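Local atomic coordinates of glycine betaine/carnitine/choline ABC transporter%2C ATP-binding protein%2C putative (Staphylococcus aureus, PDB entry 5IIP), a protein that probably powers the OpuC osmolyte uptake system as its ATPase subunit and carries tandem CBS domains linked to inhibition of uptake by the second messenger c-di-AMP. Residues Gly39-Pro44 against Arg136-Ile141; Ile45-Glu50 against Lys94-Thr99; Ile104-Ile109 against Asn127-Asp132. All coordinates share one frame; numbering follows the deposited sequence.

Interaction 1: Gly39-Pro44 against Arg136-Ile141; sequences GVMIKP and RLVGLI
Ile42 and Leu140 grip each other through both backbone polar groups, which makes them an antiparallel hydrogen-bonded pair. The amide of Ile42 gives its hydrogen to Leu140 O, N to O 3.0 Å, in a nearly straight bond (168° at the hydrogen). In return Leu140 N reaches Ile42 O at 2.8 Å, although this bond is bent at the hydrogen, 141°. This is a single bridge, by which the linker ahead of strand 46-48 in the first CBS domain is pinned to the outer edge of strand 137-142 in the second. The inner edge of that strand is occupied as well: a classic beta bulge sets Val138 and Gly139 together opposite Val130, and Ile141 bonds to Val128. Apolar groups flank the bridge. Met41 sets its CB 3.7 Å from Ile141 CG2, and its extended chain carries SD over the backbone of Gly139, 3.8 Å from CA, and on to CE, lying crosswise to the Val138 side chain. Two residues after Ile42, Pro44 CG lies 3.9 Å from Leu137 CD1, the two side chains running antiparallel alongside one another, with Phe69 of strand 67-71 touching both.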
loop_
_atom_site.group_PDB
_atom_site.type_symbol
_atom_site.label_atom_id
_atom_site.label_comp_id
_atom_site.label_asym_id
_atom_site.label_seq_id
_atom_site.Cartn_x
_atom_site.Cartn_y
_atom_site.Cartn_z
ATOM N N GLY D 39 6.708 20.929 -2.612
ATOM C CA GLY D 39 7.505 21.936 -3.278
ATOM C C GLY D 39 8.638 21.372 -4.109
ATOM O O GLY D 39 9.222 22.054 -4.914
ATOM N N VAL D 40 8.945 20.102 -3.891
ATOM C CA VAL D 40 9.970 19.380 -4.636
ATOM C C VAL D 40 9.387 18.282 -5.546
ATOM O O VAL D 40 10.095 17.489 -6.146
ATOM N N MET D 41 8.081 18.256 -5.588
ATOM C CA MET D 41 7.324 17.290 -6.340
ATOM C C MET D 41 7.239 17.549 -7.811
ATOM O O MET D 41 7.568 18.608 -8.289
ATOM C CB MET D 41 5.913 17.237 -5.810
ATOM C CG MET D 41 5.059 18.416 -6.202
ATOM S SD MET D 41 3.654 18.680 -5.164
ATOM C CE MET D 41 2.848 19.969 -6.075
ATOM N N ILE D 42 6.744 16.556 -8.510
ATOM C CA ILE D 42 6.557 16.634 -9.917
ATOM C C ILE D 42 5.158 16.198 -10.255
ATOM O O ILE D 42 4.488 15.632 -9.451
ATOM C CB ILE D 42 7.529 15.744 -10.623
ATOM C CG1 ILE D 42 7.433 14.369 -10.064
ATOM C CG2 ILE D 42 8.910 16.275 -10.427
ATOM C CD1 ILE D 42 7.927 13.336 -11.008
ATOM N N LYS D 43 4.722 16.475 -11.459
ATOM C CA LYS D 43 3.399 16.101 -11.873
ATOM C C LYS D 43 3.199 14.620 -12.102
ATOM O O LYS D 43 4.029 13.951 -12.681
ATOM C CB LYS D 43 3.005 16.854 -13.128
ATOM C CG LYS D 43 2.324 18.148 -12.837
ATOM C CD LYS D 43 1.864 18.776 -14.111
ATOM C CE LYS D 43 0.977 17.852 -14.891
ATOM N NZ LYS D 43 -0.230 18.570 -15.352
ATOM N N PRO D 44 2.067 14.097 -11.675
ATOM C CA PRO D 44 1.770 12.688 -11.862
ATOM C C PRO D 44 1.013 12.351 -13.109
ATOM O O PRO D 44 0.338 13.163 -13.659
ATOM C CB PRO D 44 0.925 12.347 -10.654
ATOM C CG PRO D 44 0.538 13.611 -10.040
ATOM C CD PRO D 44 1.095 14.740 -10.804
ATOM N N ARG D 136 -7.249 15.386 -2.933
ATOM C CA ARG D 136 -7.067 15.605 -4.343
ATOM C C ARG D 136 -5.603 15.530 -4.727
ATOM O O ARG D 136 -4.771 16.151 -4.119
ATOM C CB ARG D 136 -7.658 16.949 -4.712
ATOM C CG ARG D 136 -9.153 16.985 -4.588
ATOM N N LEU D 137 -5.322 14.757 -5.759
ATOM C CA LEU D 137 -3.966 14.537 -6.219
ATOM C C LEU D 137 -3.403 15.701 -6.964
ATOM O O LEU D 137 -3.874 16.063 -8.010
ATOM C CB LEU D 137 -3.940 13.327 -7.141
ATOM C CG LEU D 137 -2.687 13.026 -7.903
ATOM C CD1 LEU D 137 -1.592 12.524 -7.013
ATOM C CD2 LEU D 137 -2.978 11.995 -8.930
ATOM N N VAL D 138 -2.385 16.304 -6.396
ATOM C CA VAL D 138 -1.783 17.442 -7.010
ATOM C C VAL D 138 -0.332 17.237 -7.403
ATOM O O VAL D 138 0.184 17.948 -8.226
ATOM C CB VAL D 138 -1.868 18.587 -6.047
ATOM C CG1 VAL D 138 -1.169 18.205 -4.782
ATOM C CG2 VAL D 138 -1.263 19.821 -6.641
ATOM N N GLY D 139 0.320 16.270 -6.802
ATOM C CA GLY D 139 1.702 16.022 -7.090
ATOM C C GLY D 139 2.248 14.672 -6.729
ATOM O O GLY D 139 1.593 13.878 -6.132
ATOM N N LEU D 140 3.486 14.435 -7.106
ATOM C CA LEU D 140 4.156 13.196 -6.804
ATOM C C LEU D 140 5.594 13.324 -6.363
ATOM O O LEU D 140 6.367 14.054 -6.949
ATOM C CB LEU D 140 4.148 12.305 -8.032
ATOM C CG LEU D 140 4.843 10.976 -7.864
ATOM C CD1 LEU D 140 3.995 10.136 -6.965
ATOM C CD2 LEU D 140 5.053 10.283 -9.180
ATOM N N ILE D 141 5.966 12.582 -5.338
ATOM C CA ILE D 141 7.338 12.561 -4.925
ATOM C C ILE D 141 7.834 11.140 -4.992
ATOM O O ILE D 141 7.263 10.273 -4.447
ATOM C CB ILE D 141 7.550 13.178 -3.551
ATOM C CG1 ILE D 141 7.019 12.295 -2.486
ATOM C CG2 ILE D 141 6.863 14.513 -3.477
ATOM C CD1 ILE D 141 7.049 12.936 -1.122
#

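Interaction 2: Ile45-Glu50 against Lys94-Thr99; sequences ITIQAE and KSLRDT
Ala49 and Arg97 mark the closest approach of the two backbones, with 6.8 Å between their CA atoms, and no hydrogen bond spans the gap. Residues 46-48 form a short strand that gives way to loop at Ala49, while 96-99 make one weakly bonded helical turn. Ser95 stands at the N-cap of that turn, its OG accepting a weak bond from Asp98 N. Contact therefore rests on van der Waals packing of side chains, partly against backbone. Leu96 points at the strand end and divides its two methyls: CD1 meets Ile47 CD1 tip to tip at 4.0 Å, and CD2 rests 3.6 Å from Ala49 O. Ile47 extends to this meeting because CG1 is anti to the backbone N (chi1 -163°) and CD1 continues the extended line. Arg97 approaches Ala49 differently. Its chain bends at chi3 (76°), bringing NH1 to 3.5 Å from Ala49 CB, with the methyl set obliquely to the guanidinium plane. Glu50 OE2 remains 5.7 Å from Arg97 NH1, too far for contact, although the opposite charges may attract weakly. Leu78 of strand 77-82 touches both Ala49 and Arg97, and Ala56 and Ile59 of helix 53-63 pack on Ile47. The contact thus joins the end of strand 46-48 to the short helix 96-99, within the tandem CBS pair known as a Bateman module.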
loop_
_atom_site.group_PDB
_atom_site.type_symbol
_atom_site.label_atom_id
_atom_site.label_comp_id
_atom_site.label_asym_id
_atom_site.label_seq_id
_atom_site.Cartn_x
_atom_site.Cartn_y
_atom_site.Cartn_z
ATOM N N ILE D 45 1.136 11.112 -13.516
ATOM C CA ILE D 45 0.460 10.580 -14.666
ATOM C C ILE D 45 -0.752 9.871 -14.147
ATOM O O ILE D 45 -0.657 9.071 -13.250
ATOM C CB ILE D 45 1.332 9.569 -15.386
ATOM C CG1 ILE D 45 2.635 10.219 -15.783
ATOM C CG2 ILE D 45 0.617 9.004 -16.587
ATOM C CD1 ILE D 45 2.504 11.223 -16.892
ATOM N N THR D 46 -1.902 10.163 -14.713
ATOM C CA THR D 46 -3.113 9.607 -14.216
ATOM C C THR D 46 -3.954 8.972 -15.235
ATOM O O THR D 46 -3.684 9.046 -16.397
ATOM C CB THR D 46 -3.964 10.676 -13.552
ATOM O OG1 THR D 46 -4.325 11.665 -14.497
ATOM C CG2 THR D 46 -3.229 11.324 -12.503
ATOM N N ILE D 47 -4.976 8.314 -14.729
ATOM C CA ILE D 47 -5.971 7.669 -15.529
ATOM C C ILE D 47 -7.290 7.806 -14.822
ATOM O O ILE D 47 -7.339 7.717 -13.632
ATOM C CB ILE D 47 -5.652 6.200 -15.799
ATOM C CG1 ILE D 47 -6.477 5.714 -16.958
ATOM C CG2 ILE D 47 -5.916 5.325 -14.608
ATOM C CD1 ILE D 47 -6.183 4.322 -17.390
ATOM N N GLN D 48 -8.349 8.021 -15.563
ATOM C CA GLN D 48 -9.648 8.146 -14.971
ATOM C C GLN D 48 -10.135 6.789 -14.567
ATOM O O GLN D 48 -9.747 5.815 -15.125
ATOM C CB GLN D 48 -10.589 8.870 -15.896
ATOM C CG GLN D 48 -10.111 10.236 -16.247
ATOM C CD GLN D 48 -10.462 11.274 -15.236
ATOM O OE1 GLN D 48 -11.518 11.262 -14.678
ATOM N NE2 GLN D 48 -9.594 12.199 -15.041
ATOM N N ALA D 49 -10.988 6.741 -13.576
ATOM C CA ALA D 49 -11.516 5.495 -13.038
ATOM C C ALA D 49 -12.351 4.653 -13.964
ATOM O O ALA D 49 -12.409 3.472 -13.827
ATOM C CB ALA D 49 -12.281 5.761 -11.773
ATOM N N GLU D 50 -13.011 5.289 -14.897
ATOM C CA GLU D 50 -13.867 4.603 -15.820
ATOM C C GLU D 50 -13.143 3.923 -16.934
ATOM O O GLU D 50 -13.708 3.143 -17.648
ATOM C CB GLU D 50 -14.872 5.562 -16.383
ATOM C CG GLU D 50 -15.672 6.271 -15.322
ATOM C CD GLU D 50 -14.965 7.462 -14.750
ATOM O OE1 GLU D 50 -13.843 7.734 -15.153
ATOM O OE2 GLU D 50 -15.530 8.136 -13.897
ATOM N N LYS D 94 -9.840 -8.885 -15.407
ATOM C CA LYS D 94 -10.392 -8.030 -14.372
ATOM C C LYS D 94 -10.594 -6.582 -14.801
ATOM O O LYS D 94 -10.078 -6.151 -15.809
ATOM N N SER D 95 -11.355 -5.840 -14.017
ATOM C CA SER D 95 -11.587 -4.432 -14.261
ATOM C C SER D 95 -10.507 -3.565 -13.652
ATOM O O SER D 95 -9.711 -4.022 -12.897
ATOM C CB SER D 95 -12.926 -4.005 -13.716
ATOM O OG SER D 95 -12.980 -4.160 -12.335
ATOM N N LEU D 96 -10.494 -2.311 -14.014
ATOM C CA LEU D 96 -9.518 -1.403 -13.493
ATOM C C LEU D 96 -9.673 -1.172 -12.008
ATOM O O LEU D 96 -8.732 -1.196 -11.278
ATOM C CB LEU D 96 -9.606 -0.085 -14.237
ATOM C CG LEU D 96 -8.685 1.063 -13.914
ATOM C CD1 LEU D 96 -8.396 1.891 -15.126
ATOM C CD2 LEU D 96 -9.279 1.930 -12.859
ATOM N N ARG D 97 -10.886 -0.939 -11.571
ATOM C CA ARG D 97 -11.153 -0.699 -10.181
ATOM C C ARG D 97 -10.840 -1.904 -9.329
ATOM O O ARG D 97 -10.398 -1.765 -8.220
ATOM C CB ARG D 97 -12.578 -0.208 -9.974
ATOM C CG ARG D 97 -12.873 1.117 -10.670
ATOM C CD ARG D 97 -14.281 1.648 -10.412
ATOM N NE ARG D 97 -14.347 2.201 -9.086
ATOM C CZ ARG D 97 -14.580 3.459 -8.822
ATOM N NH1 ARG D 97 -14.831 4.302 -9.788
ATOM N NH2 ARG D 97 -14.589 3.852 -7.577
ATOM N N ASP D 98 -11.088 -3.089 -9.834
ATOM C CA ASP D 98 -10.832 -4.283 -9.064
ATOM C C ASP D 98 -9.368 -4.641 -8.999
ATOM O O ASP D 98 -8.972 -5.462 -8.206
ATOM C CB ASP D 98 -11.663 -5.472 -9.563
ATOM C CG ASP D 98 -13.045 -5.513 -8.965
ATOM O OD1 ASP D 98 -13.213 -5.362 -7.754
ATOM O OD2 ASP D 98 -13.993 -5.711 -9.714
ATOM N N THR D 99 -8.579 -4.035 -9.861
ATOM C CA THR D 99 -7.177 -4.299 -9.934
ATOM C C THR D 99 -6.308 -3.330 -9.220
ATOM O O THR D 99 -5.217 -3.651 -8.819
ATOM C CB THR D 99 -6.752 -4.237 -11.376
ATOM O OG1 THR D 99 -7.635 -5.032 -12.123
ATOM C CG2 THR D 99 -5.375 -4.735 -11.567
#

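Interaction 3: Ile104-Ile109 against Asn127-Asp132; sequences IYTVQI and NVPVVD
Tyr105 has CG anti to the backbone N (chi1 165°), which swings its ring across to Val128, whose CG1 is likewise anti to N (chi1 -169°) and reaches out to meet it. The methyl lies 3.8 Å from Tyr105 CE2, set obliquely to the ring. Val128 CG1 also touches Val107 CG1, so this one branch meets both the aromatic ring and the Val107 side chain. One residue further on, the Pro129 ring lies with CG 4.1 Å from Ile104 CG2 and with CD against Tyr105 O. Having no N-H, the proline can offer this strand edge only its carbonyl, and that is used: Val107 N donates to Pro129 O over 3.2 Å, nearly straight at the hydrogen (165°). Val107 O then receives Val131 N at 3.0 Å. A weak, bent bond from Ile109 N to Val131 O, 3.1 Å long, closes the ladder. Thus both backbone polar groups of Val107 are engaged, and the side chains of the pairing alternate between faces: Val107 and Val130 point to one, Gln108 and Val131 to the other. Beyond the last rung, Ile109 CB packs 3.9 Å from Val130 CG1. Asp132 OD1 accepts from Arg136 N, in the turn leading to strand 137-142. Ser116, Thr119 and Ile120 of helix 114-122 touch the Tyr105 side chain, and Tyr105 also packs on Gln102 of the second subunit. Two adjacent parallel strands joined through that helix make the beta-alpha-beta unit of a CBS domain.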
loop_
_atom_site.group_PDB
_atom_site.type_symbol
_atom_site.label_atom_id
_atom_site.label_comp_id
_atom_site.label_asym_id
_atom_site.label_seq_id
_atom_site.Cartn_x
_atom_site.Cartn_y
_atom_site.Cartn_z
ATOM N N ILE D 104 -2.333 3.161 0.029
ATOM C CA ILE D 104 -1.184 3.902 -0.339
ATOM C C ILE D 104 -0.741 4.873 0.714
ATOM O O ILE D 104 -1.534 5.369 1.466
ATOM C CB ILE D 104 -1.516 4.755 -1.579
ATOM C CG1 ILE D 104 -2.520 4.105 -2.501
ATOM C CG2 ILE D 104 -0.295 4.994 -2.398
ATOM C CD1 ILE D 104 -3.117 5.061 -3.492
ATOM N N TYR D 105 0.549 5.155 0.723
ATOM C CA TYR D 105 1.148 6.104 1.638
ATOM C C TYR D 105 1.168 7.419 0.927
ATOM O O TYR D 105 1.669 7.514 -0.144
ATOM C CB TYR D 105 2.555 5.645 2.033
ATOM C CG TYR D 105 3.413 6.671 2.691
ATOM C CD1 TYR D 105 3.024 7.286 3.833
ATOM C CD2 TYR D 105 4.616 6.996 2.183
ATOM C CE1 TYR D 105 3.789 8.222 4.433
ATOM C CE2 TYR D 105 5.391 7.942 2.781
ATOM C CZ TYR D 105 4.963 8.541 3.914
ATOM O OH TYR D 105 5.731 9.470 4.507
ATOM N N THR D 106 0.590 8.430 1.538
ATOM C CA THR D 106 0.488 9.732 0.932
ATOM C C THR D 106 0.878 10.801 1.866
ATOM O O THR D 106 0.953 10.579 3.022
ATOM C CB THR D 106 -0.953 10.066 0.522
ATOM O OG1 THR D 106 -1.769 10.146 1.676
ATOM C CG2 THR D 106 -1.498 9.040 -0.341
ATOM N N VAL D 107 1.108 11.983 1.342
ATOM C CA VAL D 107 1.406 13.114 2.171
ATOM C C VAL D 107 0.770 14.392 1.669
ATOM O O VAL D 107 0.543 14.558 0.500
ATOM C CB VAL D 107 2.883 13.335 2.330
ATOM C CG1 VAL D 107 3.505 12.109 2.912
ATOM C CG2 VAL D 107 3.488 13.678 1.024
ATOM N N GLN D 108 0.474 15.267 2.614
ATOM C CA GLN D 108 -0.156 16.549 2.376
ATOM C C GLN D 108 0.779 17.538 1.783
ATOM O O GLN D 108 1.949 17.494 2.006
ATOM C CB GLN D 108 -0.731 17.100 3.660
ATOM C CG GLN D 108 -1.893 16.321 4.184
ATOM C CD GLN D 108 -3.137 16.547 3.373
ATOM O OE1 GLN D 108 -3.236 17.515 2.653
ATOM N NE2 GLN D 108 -4.092 15.660 3.490
ATOM N N ILE D 109 0.246 18.460 1.019
ATOM C CA ILE D 109 1.048 19.492 0.417
ATOM C C ILE D 109 1.431 20.592 1.392
ATOM O O ILE D 109 2.332 21.335 1.147
ATOM C CB ILE D 109 0.350 20.060 -0.814
ATOM C CG1 ILE D 109 1.238 21.057 -1.513
ATOM C CG2 ILE D 109 -0.967 20.687 -0.438
ATOM C CD1 ILE D 109 0.590 21.644 -2.720
ATOM N N ASN D 127 6.704 5.496 -4.940
ATOM C CA ASN D 127 5.963 6.674 -5.346
ATOM C C ASN D 127 5.075 7.175 -4.271
ATOM O O ASN D 127 4.168 6.504 -3.887
ATOM C CB ASN D 127 5.090 6.331 -6.522
ATOM C CG ASN D 127 5.851 5.747 -7.644
ATOM O OD1 ASN D 127 5.817 4.564 -7.865
ATOM N ND2 ASN D 127 6.567 6.564 -8.337
ATOM N N VAL D 128 5.327 8.368 -3.786
ATOM C CA VAL D 128 4.509 8.929 -2.750
ATOM C C VAL D 128 3.648 10.064 -3.266
ATOM O O VAL D 128 4.103 11.155 -3.497
ATOM C CB VAL D 128 5.398 9.446 -1.631
ATOM C CG1 VAL D 128 4.588 9.795 -0.419
ATOM C CG2 VAL D 128 6.436 8.421 -1.270
ATOM N N PRO D 129 2.381 9.807 -3.456
ATOM C CA PRO D 129 1.458 10.808 -3.963
ATOM C C PRO D 129 1.255 11.971 -3.042
ATOM O O PRO D 129 1.192 11.777 -1.876
ATOM C CB PRO D 129 0.167 10.039 -4.106
ATOM C CG PRO D 129 0.539 8.649 -4.109
ATOM C CD PRO D 129 1.746 8.514 -3.297
ATOM N N VAL D 130 1.132 13.166 -3.576
ATOM C CA VAL D 130 0.910 14.337 -2.768
ATOM C C VAL D 130 -0.498 14.793 -2.958
ATOM O O VAL D 130 -0.949 14.972 -4.049
ATOM C CB VAL D 130 1.825 15.472 -3.160
ATOM C CG1 VAL D 130 1.548 16.691 -2.324
ATOM C CG2 VAL D 130 3.251 15.042 -3.020
ATOM N N VAL D 131 -1.183 14.987 -1.854
ATOM C CA VAL D 131 -2.571 15.384 -1.867
ATOM C C VAL D 131 -2.907 16.605 -1.048
ATOM O O VAL D 131 -2.189 16.971 -0.167
ATOM C CB VAL D 131 -3.466 14.260 -1.320
ATOM C CG1 VAL D 131 -3.287 13.004 -2.112
ATOM C CG2 VAL D 131 -3.182 14.012 0.126
ATOM N N ASP D 132 -4.033 17.218 -1.371
ATOM C CA ASP D 132 -4.536 18.364 -0.652
ATOM C C ASP D 132 -5.441 17.893 0.452
ATOM O O ASP D 132 -5.656 16.726 0.574
ATOM C CB ASP D 132 -5.206 19.354 -1.582
ATOM C CG ASP D 132 -6.487 18.857 -2.181
ATOM O OD1 ASP D 132 -7.113 17.931 -1.663
ATOM O OD2 ASP D 132 -6.886 19.440 -3.184
#

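Interactions 1 and 3 share one three-stranded sheet, ordered 107-108, 127-131, 137-142, and their centres lie 8 Å apart. Strand 127-131 is the middle member, and its probable bonds from Val130 N to Gly139 O (2.7 Å) and from Val128 N to Ile141 O (2.8 Å) carry the pairing of interaction 3 through to the strand used in interaction 1. Interaction 2, which links strand 46-48 to helix 96-99, lies 19 Å from each of the others between centres. It touches interaction 1 where Leu137 CD2 meets Thr46 CG2 at 3.6 Å, but stays about 9 Å from interaction 3 at the nearest atoms. Along the chain, interaction 1 encloses both others, tying the segment ahead of strand 46-48 to strand 137-142, the last strand of the chain.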